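PDB 2Z1U: hydrogenase expression/formation protein HypE from Desulfovibrio vulgaris subsp. vulgaris, which binds ATP and magnesium and probably uses the nucleotide in the maturation of hydrogenases. Local coordinates for residues C94-E99 / D105-V110. Sequence-based numbering, arbitrary orientation.
Sequences CGFILE and DILERV. With ATP (adenosine-5'-triphosphate), chain D.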
# COMPACT_ATOMS: atom_id res chain seq x y z
N CYS A 94 5.44 3.26 1.36
CA CYS A 94 4.45 4.31 1.61
C CYS A 94 3.87 4.85 0.31
O CYS A 94 4.59 5.15 -0.62
CB CYS A 94 5.03 5.46 2.44
SG CYS A 94 6.51 6.17 1.76
N GLY A 95 2.55 4.97 0.26
CA GLY A 95 1.86 5.50 -0.89
C GLY A 95 1.11 6.73 -0.43
O GLY A 95 0.17 6.62 0.36
N PHE A 96 1.57 7.90 -0.86
CA PHE A 96 0.91 9.17 -0.53
C PHE A 96 -0.14 9.49 -1.58
O PHE A 96 0.10 9.34 -2.78
CB PHE A 96 1.94 10.32 -0.46
CG PHE A 96 2.72 10.37 0.82
CD1 PHE A 96 3.80 9.50 1.04
CD2 PHE A 96 2.37 11.26 1.83
CE1 PHE A 96 4.52 9.55 2.23
CE2 PHE A 96 3.08 11.30 3.03
CZ PHE A 96 4.16 10.46 3.23
N ILE A 97 -1.31 9.91 -1.10
CA ILE A 97 -2.33 10.54 -1.96
C ILE A 97 -2.56 11.96 -1.44
O ILE A 97 -2.98 12.14 -0.30
CB ILE A 97 -3.64 9.73 -2.02
CG1 ILE A 97 -3.35 8.30 -2.53
CG2 ILE A 97 -4.68 10.44 -2.92
CD1 ILE A 97 -4.50 7.30 -2.35
N LEU A 98 -2.26 12.95 -2.27
CA LEU A 98 -2.22 14.33 -1.79
C LEU A 98 -3.12 15.25 -2.59
O LEU A 98 -3.28 15.09 -3.81
CB LEU A 98 -0.78 14.86 -1.84
CG LEU A 98 0.27 14.11 -1.00
CD1 LEU A 98 1.69 14.45 -1.47
CD2 LEU A 98 0.08 14.41 0.47
N GLU A 99 -3.72 16.21 -1.89
CA GLU A 99 -4.58 17.21 -2.51
C GLU A 99 -3.75 18.40 -3.01
O GLU A 99 -2.95 18.97 -2.25
CB GLU A 99 -5.65 17.68 -1.52
CG GLU A 99 -6.64 18.66 -2.13
CD GLU A 99 -7.73 19.11 -1.18
OE1 GLU A 99 -8.81 19.49 -1.68
OE2 GLU A 99 -7.51 19.10 0.05
N ASP A 105 4.36 22.59 4.31
CA ASP A 105 4.90 22.33 5.64
C ASP A 105 4.12 21.25 6.38
O ASP A 105 4.69 20.55 7.22
CB ASP A 105 4.99 23.60 6.49
CG ASP A 105 5.83 23.39 7.75
OD1 ASP A 105 5.33 23.64 8.86
OD2 ASP A 105 7.01 22.96 7.62
N ILE A 106 2.83 21.11 6.07
CA ILE A 106 2.04 19.98 6.57
C ILE A 106 2.68 18.67 6.09
O ILE A 106 2.95 17.79 6.90
CB ILE A 106 0.55 20.07 6.13
CG1 ILE A 106 -0.14 21.26 6.83
CG2 ILE A 106 -0.19 18.75 6.41
CD1 ILE A 106 -1.61 21.43 6.49
N LEU A 107 2.95 18.59 4.79
CA LEU A 107 3.59 17.41 4.21
C LEU A 107 4.95 17.10 4.84
O LEU A 107 5.21 15.95 5.22
CB LEU A 107 3.73 17.57 2.69
CG LEU A 107 4.39 16.43 1.91
CD1 LEU A 107 3.60 15.12 2.02
CD2 LEU A 107 4.56 16.83 0.45
N GLU A 108 5.81 18.11 4.98
CA GLU A 108 7.13 17.94 5.59
C GLU A 108 7.08 17.49 7.06
O GLU A 108 7.87 16.64 7.47
CB GLU A 108 7.99 19.21 5.44
CG GLU A 108 9.36 19.09 6.13
CD GLU A 108 10.42 20.01 5.56
OE1 GLU A 108 10.25 21.26 5.62
OE2 GLU A 108 11.44 19.48 5.08
N ARG A 109 6.17 18.07 7.84
CA ARG A 109 5.96 17.64 9.22
C ARG A 109 5.53 16.17 9.29
O ARG A 109 6.00 15.42 10.15
CB ARG A 109 4.91 18.50 9.90
CG ARG A 109 5.40 19.89 10.31
CD ARG A 109 4.41 20.54 11.27
NE ARG A 109 3.26 21.11 10.57
CZ ARG A 109 2.07 21.34 11.12
NH1 ARG A 109 1.83 21.04 12.40
NH2 ARG A 109 1.10 21.87 10.38
N VAL A 110 4.64 15.76 8.38
CA VAL A 110 4.15 14.38 8.34
C VAL A 110 5.27 13.42 7.93
O VAL A 110 5.46 12.36 8.55
CB VAL A 110 2.96 14.23 7.39
CG1 VAL A 110 2.62 12.75 7.16
CG2 VAL A 110 1.74 14.98 7.94
PG ATP D . 4.17 5.75 -11.61
O1G ATP D . 3.74 5.96 -10.15
O2G ATP D . 4.16 7.03 -12.38
O3G ATP D . 3.47 4.60 -12.31
PB ATP D . 6.58 4.32 -10.80
O1B ATP D . 5.62 3.80 -9.71
O2B ATP D . 7.34 3.31 -11.61
O3B ATP D . 5.74 5.36 -11.68
PA ATP D . 7.36 6.51 -9.17
O1A ATP D . 7.46 7.73 -10.08
O2A ATP D . 6.04 6.43 -8.45
O3A ATP D . 7.71 5.18 -10.05
O5' ATP D . 8.57 6.43 -8.17
C5' ATP D . 9.90 6.80 -8.54
C4' ATP D . 10.81 6.43 -7.39
O4' ATP D . 10.47 7.31 -6.29
C3' ATP D . 10.57 5.01 -6.89
O3' ATP D . 11.85 4.45 -6.52
C2' ATP D . 9.71 5.17 -5.64
O2' ATP D . 10.01 4.14 -4.69
C1' ATP D . 10.11 6.56 -5.12
N9 ATP D . 9.01 7.29 -4.44
C8 ATP D . 7.96 7.90 -5.01
N7 ATP D . 7.17 8.47 -4.07
C5 ATP D . 7.73 8.16 -2.88
C6 ATP D . 7.41 8.44 -1.46
N6 ATP D . 6.29 9.14 -1.15
N1 ATP D . 8.24 7.97 -0.54
C2 ATP D . 9.35 7.26 -0.81
N3 ATP D . 9.70 6.99 -2.09
C4 ATP D . 8.93 7.42 -3.12
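Leu-107 CD1 is the shared contact point: it lies 3.9 Å from Leu-98 CD2 and 4.0 Å from Phe-96 CE2, so one methyl of the helix meets two alternate side chains of the strand. Against Leu-98 the two leucine side chains run at about a right angle and meet by their branch ends. The same methyl approaches the Phe-96 ring obliquely. Val-110, one helical turn on, adds CG1 at the edge of that ring near its plane, 4.4 Å from Phe-96 CE2. The reach of Leu-107 follows from its first torsion: with CG anti to the backbone N (chi1 180°), the branch extends towards the strand although its CB does not start in that direction.

The CD1 and CE1 carbons of the Phe-96 ring, across from those that meet Leu-107, lie near the nucleotide. Phe-96 CD1 is 3.3 Å from ATP N6, again at an oblique approach, while Cys-94 SG comes within 3.4 Å of ATP N1. Further out, Phe-27 meets the Phe-96 ring with planes at about 45°, Met-141 touches Phe-96, Leu-98 and Val-110, and Leu-26 packs on Leu-107.

The segments' axes are nearly antiparallel, at 159°, and approach to 11.3 Å, as befits the first strand and the helix of the beta-alpha-beta unit 87-99, 104-121, 124-133. Its second strand carries the ATP-binding residue Thr-130, whose side chain is close to that of Leu-98. With all four touching residues buried and apolar, the interface relies on van der Waals and hydrophobic contact, and the ring that helix 104-121 packs against also borders the adenine amino group.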